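Local coordinates for protein peptidyl tryptophan dihydroxylase (Pseudomonas putida, PDB 7CTQ) that is an FAD-dependent monooxygenase that probably dihydroxylates a peptidyl tryptophan in biogenesis of the tryptophylquinone cofactor of quinohemoprotein amine dehydrogenase, at residues A13-A18 / L98-L102; V110-R115 / I125-D129; G143-P147 / R259-A263. The contacts are given in a common frame with arbitrary orientation. Numbering follows the deposited sequence.

In the fold
From the N terminus, strand 8-11 runs into the glycine-rich turn and helix 15-27, where interaction 1 opens; it closes 80 residues later on helix 91-104. The next strand, 108-119, opens interaction 2, which closes as a hairpin with strand 123-127. Interaction 3 spans 112 residues, joining the loops that follow strands 137-140 and 257-259, neighbours at one edge of the seven-stranded sheet. All three run in series, without nesting or crossing. Their centres lie about 14 to 17 Å apart, yet all touch FAD: interaction 2 at the adenine, interactions 1 and 3 at the diphosphate. Ala16 CB packs 3.5 Å from Gly261 CA, joining interactions 1 and 3; Arg99 NH2 packs 4.2 Å from Glu111 CG, joining 1 and 2.

Interaction 1 of 3, residues A13-A18 / L98-L102; sequences AGPAGA and LRDDL. With FAD (flavin-adenine dinucleotide), chain C.
This is a buried apolar contact between the glycine-rich turn and first helix of a Rossmann-type FAD-binding fold and one side of helix 91-104. Gly14 is the N-cap of helix 15-27, whose first turn is set by Ala18 N to Gly14 O at 3.0 Å. Leu98 and Leu102, one turn apart (Leu102 N to Leu98 O, 3.2 Å) and both mt, point at it. Leu98 CD1 lies 3.2 Å from Ala13 O and 4.3 Å from Pro15 CD, and Leu98 CD2 4.3 Å from Ala18 CB; Leu102 CD2 reaches Ala18 CB at 4.1 Å. The closest CA pair is Ala18 and Leu102, 6.7 Å. Away from the leucines, Ala16 N donates to FAD O2P (3.0 Å, 160°), as in dinucleotide-binding turns, and a CB on Gly14 would lie 2.1 Å from FAD O5B. Leu59 covers Ala18 and Leu98, Ala13 rests on strand 31-35, and Leu102 packs on Val109 of strand 108-119.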
loop_
_atom_site.group_PDB
_atom_site.type_symbol
_atom_site.label_atom_id
_atom_site.label_comp_id
_atom_site.label_asym_id
_atom_site.label_seq_id
_atom_site.Cartn_x
_atom_site.Cartn_y
_atom_site.Cartn_z
ATOM N N ALA A 13 -7.182 11.241 5.994
ATOM C CA ALA A 13 -7.824 11.355 4.694
ATOM C C ALA A 13 -6.804 11.251 3.572
ATOM O O ALA A 13 -6.840 12.031 2.615
ATOM C CB ALA A 13 -8.601 12.670 4.584
ATOM N N GLY A 14 -5.890 10.294 3.678
ATOM C CA GLY A 14 -5.049 9.946 2.560
ATOM C C GLY A 14 -5.792 8.996 1.644
ATOM O O GLY A 14 -6.989 8.734 1.826
ATOM N N PRO A 15 -5.089 8.444 0.650
ATOM C CA PRO A 15 -5.746 7.494 -0.267
ATOM C C PRO A 15 -6.497 6.378 0.444
ATOM O O PRO A 15 -7.614 6.025 0.038
ATOM C CB PRO A 15 -4.573 6.943 -1.093
ATOM C CG PRO A 15 -3.476 7.925 -0.931
ATOM C CD PRO A 15 -3.646 8.577 0.391
ATOM N N ALA A 16 -5.927 5.827 1.515
ATOM C CA ALA A 16 -6.524 4.652 2.138
ATOM C C ALA A 16 -7.779 5.007 2.931
ATOM O O ALA A 16 -8.816 4.338 2.807
ATOM C CB ALA A 16 -5.490 3.964 3.031
ATOM N N GLY A 17 -7.700 6.031 3.783
ATOM C CA GLY A 17 -8.887 6.453 4.515
ATOM C C GLY A 17 -10.000 6.901 3.589
ATOM O O GLY A 17 -11.167 6.519 3.768
ATOM N N ALA A 18 -9.652 7.691 2.565
ATOM C CA ALA A 18 -10.647 8.146 1.595
ATOM C C ALA A 18 -11.305 6.966 0.893
ATOM O O ALA A 18 -12.539 6.898 0.789
ATOM C CB ALA A 18 -9.993 9.078 0.578
ATOM N N LEU A 98 -8.564 15.392 -2.129
ATOM C CA LEU A 98 -9.288 14.208 -1.675
ATOM C C LEU A 98 -10.540 14.581 -0.897
ATOM O O LEU A 98 -11.540 13.855 -0.945
ATOM C CB LEU A 98 -8.382 13.323 -0.818
ATOM C CG LEU A 98 -7.362 12.432 -1.542
ATOM C CD1 LEU A 98 -6.446 11.708 -0.552
ATOM C CD2 LEU A 98 -8.052 11.435 -2.469
ATOM N N ARG A 99 -10.515 15.710 -0.188
ATOM C CA ARG A 99 -11.662 16.080 0.635
ATOM C C ARG A 99 -12.886 16.400 -0.218
ATOM O O ARG A 99 -14.018 16.175 0.224
ATOM C CB ARG A 99 -11.304 17.271 1.525
ATOM C CG ARG A 99 -9.814 17.426 1.792
ATOM C CD ARG A 99 -9.249 16.227 2.526
ATOM N NE ARG A 99 -9.158 16.474 3.960
ATOM C CZ ARG A 99 -8.207 17.209 4.532
ATOM N NH1 ARG A 99 -7.262 17.769 3.787
ATOM N NH2 ARG A 99 -8.198 17.383 5.849
ATOM N N ASP A 100 -12.682 16.923 -1.434
ATOM C CA ASP A 100 -13.805 17.211 -2.327
ATOM C C ASP A 100 -14.533 15.932 -2.713
ATOM O O ASP A 100 -15.769 15.870 -2.684
ATOM C CB ASP A 100 -13.321 17.936 -3.589
ATOM C CG ASP A 100 -12.546 19.203 -3.284
ATOM O OD1 ASP A 100 -12.528 19.618 -2.102
ATOM O OD2 ASP A 100 -11.937 19.775 -4.220
ATOM N N ASP A 101 -13.776 14.899 -3.088
ATOM C CA ASP A 101 -14.387 13.632 -3.471
ATOM C C ASP A 101 -15.139 13.003 -2.310
ATOM O O ASP A 101 -16.157 12.335 -2.519
ATOM C CB ASP A 101 -13.321 12.676 -3.997
ATOM C CG ASP A 101 -12.496 13.288 -5.110
ATOM O OD1 ASP A 101 -12.019 14.431 -4.931
ATOM O OD2 ASP A 101 -12.331 12.630 -6.164
ATOM N N LEU A 102 -14.663 13.210 -1.084
ATOM C CA LEU A 102 -15.375 12.684 0.074
ATOM C C LEU A 102 -16.703 13.411 0.277
ATOM O O LEU A 102 -17.759 12.774 0.407
ATOM C CB LEU A 102 -14.485 12.780 1.314
ATOM C CG LEU A 102 -13.275 11.833 1.299
ATOM C CD1 LEU A 102 -12.196 12.278 2.287
ATOM C CD2 LEU A 102 -13.703 10.389 1.577
HETATM P PA FAD C . -1.301 8.924 4.066
HETATM O O1A FAD C . -1.333 9.187 2.611
HETATM O O2A FAD C . 0.032 9.271 4.713
HETATM O O5B FAD C . -2.535 9.616 4.729
HETATM C C5B FAD C . -2.576 9.885 6.144
HETATM C C4B FAD C . -3.404 11.131 6.320
HETATM O O4B FAD C . -3.678 11.322 7.726
HETATM C C3B FAD C . -2.766 12.431 5.820
HETATM O O3B FAD C . -3.753 13.261 5.212
HETATM C C2B FAD C . -2.181 13.041 7.100
HETATM O O2B FAD C . -2.124 14.466 7.072
HETATM C C1B FAD C . -3.222 12.596 8.127
HETATM N N9A FAD C . -2.790 12.528 9.516
HETATM C C8A FAD C . -1.592 12.116 10.027
HETATM N N7A FAD C . -1.511 12.160 11.335
HETATM C C5A FAD C . -2.741 12.672 11.708
HETATM C C6A FAD C . -3.300 12.990 12.962
HETATM N N6A FAD C . -2.663 12.830 14.122
HETATM N N1A FAD C . -4.567 13.482 12.992
HETATM C C2A FAD C . -5.214 13.646 11.835
HETATM N N3A FAD C . -4.782 13.381 10.597
HETATM C C4A FAD C . -3.538 12.893 10.599
HETATM N N1 FAD C . 3.798 6.200 -3.133
HETATM C C2 FAD C . 3.677 6.336 -4.488
HETATM O O2 FAD C . 2.676 5.947 -5.092
HETATM N N3 FAD C . 4.689 6.933 -5.210
HETATM C C4 FAD C . 5.866 7.436 -4.695
HETATM O O4 FAD C . 6.693 7.960 -5.438
HETATM C C4X FAD C . 5.990 7.287 -3.257
HETATM N N5 FAD C . 7.079 7.730 -2.687
HETATM C C5X FAD C . 7.199 7.587 -1.313
HETATM C C6 FAD C . 8.359 8.046 -0.688
HETATM C C7 FAD C . 8.534 7.911 0.686
HETATM C C7M FAD C . 9.797 8.422 1.328
HETATM C C8 FAD C . 7.531 7.299 1.454
HETATM C C8M FAD C . 7.685 7.146 2.944
HETATM C C9 FAD C . 6.372 6.844 0.836
HETATM C C9A FAD C . 6.202 6.976 -0.538
HETATM N N10 FAD C . 5.035 6.529 -1.191
HETATM C C10 FAD C . 4.903 6.654 -2.559
HETATM C "C1'" FAD C . 3.983 5.845 -0.436
HETATM C "C2'" FAD C . 2.741 6.685 -0.190
HETATM O "O2'" FAD C . 3.074 7.959 0.360
HETATM C "C3'" FAD C . 1.839 5.924 0.779
HETATM O "O3'" FAD C . 1.748 4.580 0.318
HETATM C "C4'" FAD C . 0.423 6.468 0.935
HETATM O "O4'" FAD C . 0.419 7.896 1.009
HETATM C "C5'" FAD C . -0.247 5.878 2.154
HETATM O "O5'" FAD C . -1.630 6.262 2.146
HETATM P P FAD C . -2.433 6.395 3.474
HETATM O O1P FAD C . -2.401 5.018 4.155
HETATM O O2P FAD C . -3.776 6.986 3.222
HETATM O O3P FAD C . -1.541 7.380 4.342
#

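Interaction 2 of 3, residues V110-R115 / I125-D129; sequences VEGRVR and IRLDD. With FAD (flavin-adenine dinucleotide), chain C.
Strand 108-119 is interrupted at Gly112-Arg113; just beyond the break Val114 pairs antiparallel with Leu127 of strand 123-127, the two strands forming a hairpin. The pair is non-hydrogen-bonded (CA to CA 4.3 Å), with diverging side chains, and backbone bonds flank it: Arg115 N to Arg126 O, 2.6 Å, and Asp128 N to Arg113 O, 2.8 Å. The CA vectors 110 to 115 and 125 to 128 lie 82° apart, the first spanning the break. Gly112 (phi/psi 145/147) adopts angles that call for glycine, and a CB there would fall 2.4 Å from Leu127 CD2.

Leu127 has chi1 of -99°, between wells, and chi2 p; its CD2 lies 3.8 Å from Gly112 CA and 4.3 Å from Val110 CG1. Val114 (t) sets CG1 3.6 Å from Ile125 CG2; the Ile125 side chain also touches Val9 and Leu11 of strand 8-11. On the exposed side, Arg113 (chi1 t, chi2 147° off-well, chi3 p) brings NE to Asp128 OD1 in a salt bridge of 2.9 Å at 175°. Asp128, chi1 -110° between wells, has OD2 tightly against Arg115 CG (2.9 Å), a packing contact. Arg115 (chi1 -96°, chi2 -149°, both between wells, chi3 p) meets Arg126 (m, t, p), whose NH1 sits over its guanidinium face, 3.1 Å from Arg115 NH2. Glu111 instead binds Trp37 N.

Val114 N donates to FAD N1A (3.1 Å, 178°), so the hairpin meets the adenine through a main-chain amide. Arg113-Asp128 joins opposite charges, whereas Arg115-Arg126 brings like charges together, electrostatically unfavourable; Glu116 offers Arg126 a long, weak ion pair.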
loop_
_atom_site.group_PDB
_atom_site.type_symbol
_atom_site.label_atom_id
_atom_site.label_comp_id
_atom_site.label_asym_id
_atom_site.label_seq_id
_atom_site.Cartn_x
_atom_site.Cartn_y
_atom_site.Cartn_z
ATOM N N VAL A 110 -14.292 16.465 8.921
ATOM C CA VAL A 110 -13.980 17.315 10.065
ATOM C C VAL A 110 -12.470 17.527 10.069
ATOM O O VAL A 110 -11.710 16.627 10.422
ATOM C CB VAL A 110 -14.459 16.693 11.378
ATOM C CG1 VAL A 110 -13.957 17.493 12.571
ATOM C CG2 VAL A 110 -15.980 16.552 11.387
ATOM N N GLU A 111 -12.029 18.719 9.666
ATOM C CA GLU A 111 -10.608 19.027 9.740
ATOM C C GLU A 111 -10.175 19.067 11.201
ATOM O O GLU A 111 -10.964 19.381 12.096
ATOM C CB GLU A 111 -10.293 20.351 9.030
ATOM C CG GLU A 111 -8.834 20.485 8.556
ATOM C CD GLU A 111 -7.855 20.896 9.649
ATOM O OE1 GLU A 111 -6.640 20.944 9.359
ATOM O OE2 GLU A 111 -8.292 21.216 10.776
ATOM N N GLY A 112 -8.925 18.699 11.442
ATOM C CA GLY A 112 -8.342 18.763 12.772
ATOM C C GLY A 112 -7.360 17.643 13.052
ATOM O O GLY A 112 -7.495 16.521 12.561
ATOM N N ARG A 113 -6.345 17.950 13.858
ATOM C CA ARG A 113 -5.410 16.931 14.311
ATOM C C ARG A 113 -6.011 16.166 15.482
ATOM O O ARG A 113 -6.567 16.767 16.408
ATOM C CB ARG A 113 -4.074 17.552 14.722
ATOM C CG ARG A 113 -3.177 16.576 15.458
ATOM C CD ARG A 113 -1.707 16.820 15.170
ATOM N NE ARG A 113 -1.178 17.908 15.983
ATOM C CZ ARG A 113 0.073 18.352 15.918
ATOM N NH1 ARG A 113 0.459 19.354 16.699
ATOM N NH2 ARG A 113 0.937 17.796 15.077
ATOM N N VAL A 114 -5.906 14.841 15.438
ATOM C CA VAL A 114 -6.384 14.006 16.533
ATOM C C VAL A 114 -5.367 14.044 17.663
ATOM O O VAL A 114 -4.170 13.812 17.447
ATOM C CB VAL A 114 -6.634 12.564 16.059
ATOM C CG1 VAL A 114 -7.245 11.741 17.189
ATOM C CG2 VAL A 114 -7.537 12.551 14.832
ATOM N N ARG A 115 -5.846 14.341 18.873
ATOM C CA ARG A 115 -4.995 14.371 20.058
ATOM C C ARG A 115 -4.787 12.975 20.624
ATOM O O ARG A 115 -3.654 12.563 20.895
ATOM C CB ARG A 115 -5.620 15.268 21.131
ATOM C CG ARG A 115 -5.097 16.680 21.160
ATOM C CD ARG A 115 -5.120 17.284 22.561
ATOM N NE ARG A 115 -4.706 16.326 23.582
ATOM C CZ ARG A 115 -5.415 16.032 24.668
ATOM N NH1 ARG A 115 -6.587 16.623 24.878
ATOM N NH2 ARG A 115 -4.954 15.147 25.544
ATOM N N ILE A 125 -12.612 10.061 20.410
ATOM C CA ILE A 125 -11.624 10.714 19.558
ATOM C C ILE A 125 -11.536 12.173 19.965
ATOM O O ILE A 125 -12.423 12.973 19.654
ATOM C CB ILE A 125 -11.980 10.580 18.075
ATOM C CG1 ILE A 125 -12.655 9.232 17.817
ATOM C CG2 ILE A 125 -10.738 10.764 17.214
ATOM C CD1 ILE A 125 -12.988 9.014 16.382
ATOM N N ARG A 126 -10.447 12.520 20.635
ATOM C CA ARG A 126 -10.235 13.853 21.168
ATOM C C ARG A 126 -9.297 14.601 20.228
ATOM O O ARG A 126 -8.203 14.115 19.924
ATOM C CB ARG A 126 -9.682 13.748 22.590
ATOM C CG ARG A 126 -10.699 13.081 23.536
ATOM C CD ARG A 126 -10.075 12.433 24.771
ATOM N NE ARG A 126 -9.866 13.397 25.844
ATOM C CZ ARG A 126 -8.711 14.007 26.080
ATOM N NH1 ARG A 126 -7.651 13.736 25.328
ATOM N NH2 ARG A 126 -8.611 14.882 27.074
ATOM N N LEU A 127 -9.747 15.754 19.739
ATOM C CA LEU A 127 -9.025 16.555 18.763
ATOM C C LEU A 127 -8.260 17.681 19.451
ATOM O O LEU A 127 -8.545 18.050 20.595
ATOM C CB LEU A 127 -9.992 17.136 17.726
ATOM C CG LEU A 127 -10.102 16.410 16.386
ATOM C CD1 LEU A 127 -10.886 15.108 16.530
ATOM C CD2 LEU A 127 -10.741 17.319 15.346
ATOM N N ASP A 128 -7.287 18.238 18.722
ATOM C CA ASP A 128 -6.427 19.283 19.277
ATOM C C ASP A 128 -7.216 20.509 19.722
ATOM O O ASP A 128 -6.846 21.158 20.707
ATOM C CB ASP A 128 -5.367 19.681 18.250
ATOM C CG ASP A 128 -3.976 19.224 18.635
ATOM O OD1 ASP A 128 -3.094 19.219 17.751
ATOM O OD2 ASP A 128 -3.753 18.900 19.820
ATOM N N ASP A 129 -8.300 20.843 19.019
ATOM C CA ASP A 129 -9.124 21.996 19.365
ATOM C C ASP A 129 -10.106 21.714 20.499
ATOM O O ASP A 129 -11.001 22.533 20.744
ATOM C CB ASP A 129 -9.882 22.500 18.130
ATOM C CG ASP A 129 -10.733 21.418 17.464
ATOM O OD1 ASP A 129 -11.314 20.562 18.168
ATOM O OD2 ASP A 129 -10.827 21.436 16.217
HETATM P PA FAD C . -1.301 8.924 4.066
HETATM O O1A FAD C . -1.333 9.187 2.611
HETATM O O2A FAD C . 0.032 9.271 4.713
HETATM O O5B FAD C . -2.535 9.616 4.729
HETATM C C5B FAD C . -2.576 9.885 6.144
HETATM C C4B FAD C . -3.404 11.131 6.320
HETATM O O4B FAD C . -3.678 11.322 7.726
HETATM C C3B FAD C . -2.766 12.431 5.820
HETATM O O3B FAD C . -3.753 13.261 5.212
HETATM C C2B FAD C . -2.181 13.041 7.100
HETATM O O2B FAD C . -2.124 14.466 7.072
HETATM C C1B FAD C . -3.222 12.596 8.127
HETATM N N9A FAD C . -2.790 12.528 9.516
HETATM C C8A FAD C . -1.592 12.116 10.027
HETATM N N7A FAD C . -1.511 12.160 11.335
HETATM C C5A FAD C . -2.741 12.672 11.708
HETATM C C6A FAD C . -3.300 12.990 12.962
HETATM N N6A FAD C . -2.663 12.830 14.122
HETATM N N1A FAD C . -4.567 13.482 12.992
HETATM C C2A FAD C . -5.214 13.646 11.835
HETATM N N3A FAD C . -4.782 13.381 10.597
HETATM C C4A FAD C . -3.538 12.893 10.599
HETATM N N1 FAD C . 3.798 6.200 -3.133
HETATM C C2 FAD C . 3.677 6.336 -4.488
HETATM O O2 FAD C . 2.676 5.947 -5.092
HETATM N N3 FAD C . 4.689 6.933 -5.210
HETATM C C4 FAD C . 5.866 7.436 -4.695
HETATM O O4 FAD C . 6.693 7.960 -5.438
HETATM C C4X FAD C . 5.990 7.287 -3.257
HETATM N N5 FAD C . 7.079 7.730 -2.687
HETATM C C5X FAD C . 7.199 7.587 -1.313
HETATM C C6 FAD C . 8.359 8.046 -0.688
HETATM C C7 FAD C . 8.534 7.911 0.686
HETATM C C7M FAD C . 9.797 8.422 1.328
HETATM C C8 FAD C . 7.531 7.299 1.454
HETATM C C8M FAD C . 7.685 7.146 2.944
HETATM C C9 FAD C . 6.372 6.844 0.836
HETATM C C9A FAD C . 6.202 6.976 -0.538
HETATM N N10 FAD C . 5.035 6.529 -1.191
HETATM C C10 FAD C . 4.903 6.654 -2.559
HETATM C "C1'" FAD C . 3.983 5.845 -0.436
HETATM C "C2'" FAD C . 2.741 6.685 -0.190
HETATM O "O2'" FAD C . 3.074 7.959 0.360
HETATM C "C3'" FAD C . 1.839 5.924 0.779
HETATM O "O3'" FAD C . 1.748 4.580 0.318
HETATM C "C4'" FAD C . 0.423 6.468 0.935
HETATM O "O4'" FAD C . 0.419 7.896 1.009
HETATM C "C5'" FAD C . -0.247 5.878 2.154
HETATM O "O5'" FAD C . -1.630 6.262 2.146
HETATM P P FAD C . -2.433 6.395 3.474
HETATM O O1P FAD C . -2.401 5.018 4.155
HETATM O O2P FAD C . -3.776 6.986 3.222
HETATM O O3P FAD C . -1.541 7.380 4.342
#

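Interaction 3 of 3, residues G143-P147 / R259-A263. With FAD (flavin-adenine dinucleotide), chain C.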
loop_
_atom_site.group_PDB
_atom_site.type_symbol
_atom_site.label_atom_id
_atom_site.label_comp_id
_atom_site.label_asym_id
_atom_site.label_seq_id
_atom_site.Cartn_x
_atom_site.Cartn_y
_atom_site.Cartn_z
ATOM N N GLY A 143 -1.833 6.619 8.114
ATOM C CA GLY A 143 -0.577 6.356 7.447
ATOM C C GLY A 143 0.518 5.964 8.421
ATOM O O GLY A 143 0.272 5.393 9.489
ATOM N N ARG A 144 1.761 6.272 8.035
ATOM C CA ARG A 144 2.885 6.038 8.936
ATOM C C ARG A 144 2.801 6.887 10.208
ATOM O O ARG A 144 3.465 6.555 11.201
ATOM C CB ARG A 144 4.205 6.286 8.195
ATOM C CG ARG A 144 4.479 5.270 7.079
ATOM C CD ARG A 144 5.868 5.457 6.478
ATOM N NE ARG A 144 6.253 4.471 5.460
ATOM C CZ ARG A 144 7.079 3.445 5.674
ATOM N NH1 ARG A 144 7.398 2.614 4.687
ATOM N NH2 ARG A 144 7.584 3.240 6.881
ATOM N N GLN A 145 2.003 7.929 10.224
ATOM C CA GLN A 145 1.823 8.698 11.460
ATOM C C GLN A 145 0.893 8.001 12.438
ATOM O O GLN A 145 0.549 8.608 13.453
ATOM C CB GLN A 145 1.323 10.139 11.152
ATOM C CG GLN A 145 2.055 10.811 10.022
ATOM C CD GLN A 145 1.474 12.176 9.656
ATOM O OE1 GLN A 145 1.151 12.986 10.524
ATOM N NE2 GLN A 145 1.301 12.411 8.369
ATOM N N ALA A 146 0.495 6.791 12.129
ATOM C CA ALA A 146 -0.336 6.019 13.033
ATOM C C ALA A 146 0.416 5.746 14.334
ATOM O O ALA A 146 1.646 5.646 14.339
ATOM C CB ALA A 146 -0.753 4.692 12.395
ATOM N N PRO A 147 -0.302 5.621 15.450
ATOM C CA PRO A 147 0.355 5.321 16.728
ATOM C C PRO A 147 1.183 4.048 16.651
ATOM O O PRO A 147 0.738 3.026 16.121
ATOM C CB PRO A 147 -0.818 5.172 17.702
ATOM C CG PRO A 147 -2.037 5.041 16.840
ATOM C CD PRO A 147 -1.743 5.841 15.623
ATOM N N ARG A 259 -7.248 -1.058 10.912
ATOM C CA ARG A 259 -6.209 -0.269 10.276
ATOM C C ARG A 259 -6.189 -0.538 8.774
ATOM O O ARG A 259 -6.315 -1.686 8.332
ATOM C CB ARG A 259 -4.834 -0.579 10.882
ATOM C CG ARG A 259 -4.543 0.202 12.156
ATOM C CD ARG A 259 -3.448 -0.432 12.981
ATOM N NE ARG A 259 -2.149 0.169 12.707
ATOM C CZ ARG A 259 -1.512 0.981 13.542
ATOM N NH1 ARG A 259 -2.052 1.300 14.706
ATOM N NH2 ARG A 259 -0.327 1.470 13.211
ATOM N N VAL A 260 -6.009 0.530 7.994
ATOM C CA VAL A 260 -5.908 0.439 6.545
ATOM C C VAL A 260 -4.719 1.258 6.080
ATOM O O VAL A 260 -4.214 2.130 6.791
ATOM C CB VAL A 260 -7.189 0.903 5.818
ATOM C CG1 VAL A 260 -8.345 -0.020 6.150
ATOM C CG2 VAL A 260 -7.527 2.358 6.175
ATOM N N GLY A 261 -4.261 0.947 4.869
ATOM C CA GLY A 261 -3.178 1.726 4.298
ATOM C C GLY A 261 -1.847 1.494 4.994
ATOM O O GLY A 261 -1.563 0.412 5.522
ATOM N N ASP A 262 -1.016 2.546 4.979
ATOM C CA ASP A 262 0.302 2.504 5.617
ATOM C C ASP A 262 0.216 2.150 7.098
ATOM O O ASP A 262 1.153 1.563 7.655
ATOM C CB ASP A 262 1.003 3.858 5.455
ATOM C CG ASP A 262 1.772 3.983 4.153
ATOM O OD1 ASP A 262 1.648 3.083 3.294
ATOM O OD2 ASP A 262 2.503 4.995 3.991
ATOM N N ALA A 263 -0.880 2.527 7.759
ATOM C CA ALA A 263 -1.090 2.110 9.137
ATOM C C ALA A 263 -1.180 0.597 9.271
ATOM O O ALA A 263 -0.943 0.067 10.362
ATOM C CB ALA A 263 -2.359 2.732 9.691
HETATM P PA FAD C . -1.301 8.924 4.066
HETATM O O1A FAD C . -1.333 9.187 2.611
HETATM O O2A FAD C . 0.032 9.271 4.713
HETATM O O5B FAD C . -2.535 9.616 4.729
HETATM C C5B FAD C . -2.576 9.885 6.144
HETATM C C4B FAD C . -3.404 11.131 6.320
HETATM O O4B FAD C . -3.678 11.322 7.726
HETATM C C3B FAD C . -2.766 12.431 5.820
HETATM O O3B FAD C . -3.753 13.261 5.212
HETATM C C2B FAD C . -2.181 13.041 7.100
HETATM O O2B FAD C . -2.124 14.466 7.072
HETATM C C1B FAD C . -3.222 12.596 8.127
HETATM N N9A FAD C . -2.790 12.528 9.516
HETATM C C8A FAD C . -1.592 12.116 10.027
HETATM N N7A FAD C . -1.511 12.160 11.335
HETATM C C5A FAD C . -2.741 12.672 11.708
HETATM C C6A FAD C . -3.300 12.990 12.962
HETATM N N6A FAD C . -2.663 12.830 14.122
HETATM N N1A FAD C . -4.567 13.482 12.992
HETATM C C2A FAD C . -5.214 13.646 11.835
HETATM N N3A FAD C . -4.782 13.381 10.597
HETATM C C4A FAD C . -3.538 12.893 10.599
HETATM N N1 FAD C . 3.798 6.200 -3.133
HETATM C C2 FAD C . 3.677 6.336 -4.488
HETATM O O2 FAD C . 2.676 5.947 -5.092
HETATM N N3 FAD C . 4.689 6.933 -5.210
HETATM C C4 FAD C . 5.866 7.436 -4.695
HETATM O O4 FAD C . 6.693 7.960 -5.438
HETATM C C4X FAD C . 5.990 7.287 -3.257
HETATM N N5 FAD C . 7.079 7.730 -2.687
HETATM C C5X FAD C . 7.199 7.587 -1.313
HETATM C C6 FAD C . 8.359 8.046 -0.688
HETATM C C7 FAD C . 8.534 7.911 0.686
HETATM C C7M FAD C . 9.797 8.422 1.328
HETATM C C8 FAD C . 7.531 7.299 1.454
HETATM C C8M FAD C . 7.685 7.146 2.944
HETATM C C9 FAD C . 6.372 6.844 0.836
HETATM C C9A FAD C . 6.202 6.976 -0.538
HETATM N N10 FAD C . 5.035 6.529 -1.191
HETATM C C10 FAD C . 4.903 6.654 -2.559
HETATM C "C1'" FAD C . 3.983 5.845 -0.436
HETATM C "C2'" FAD C . 2.741 6.685 -0.190
HETATM O "O2'" FAD C . 3.074 7.959 0.360
HETATM C "C3'" FAD C . 1.839 5.924 0.779
HETATM O "O3'" FAD C . 1.748 4.580 0.318
HETATM C "C4'" FAD C . 0.423 6.468 0.935
HETATM O "O4'" FAD C . 0.419 7.896 1.009
HETATM C "C5'" FAD C . -0.247 5.878 2.154
HETATM O "O5'" FAD C . -1.630 6.262 2.146
HETATM P P FAD C . -2.433 6.395 3.474
HETATM O O1P FAD C . -2.401 5.018 4.155
HETATM O O2P FAD C . -3.776 6.986 3.222
HETATM O O3P FAD C . -1.541 7.380 4.342
HETATM O O HOH W 1 -3.113 4.486 6.695
HETATM O O HOH W 2 4.869 4.709 2.889
HETATM O O HOH W 3 1.807 7.265 5.521
#
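Asp262 lays its CB over the Gly143 backbone, 3.6 Å from Gly143 CA and 3.6 Å from Arg144 N, where the CA atoms of Gly143 and Asp262 come within 4.4 Å. Both glycines here have positive phi (Gly143 66°, Gly261 70°), and a CB on either would clash with FAD phosphate oxygens. Farther along, Ala146 CB meets Ala263 CB at 3.7 Å. Arg259 folds back so that its NE donates to Ala263 O (2.6 Å), while its NH2 makes a weak bond to Pro147 O (3.5 Å).

Asp262 N binds FAD O1P at 3.0 Å. Water 1 joins Gly143 N, Val260 O and Ala263 N to that oxygen; water 3 links Arg144 N and Asp262 OD2 to FAD O2A. Arg144 bonds Thr245 O through NH2. Arg144 NE stays 4.1 Å from Asp262 OD2, a gap bridged by water 2. The two loops therefore hold the diphosphate through one direct amide, Asp262 N, and through waters that carry the other amides and the Asp262 carboxylate to it.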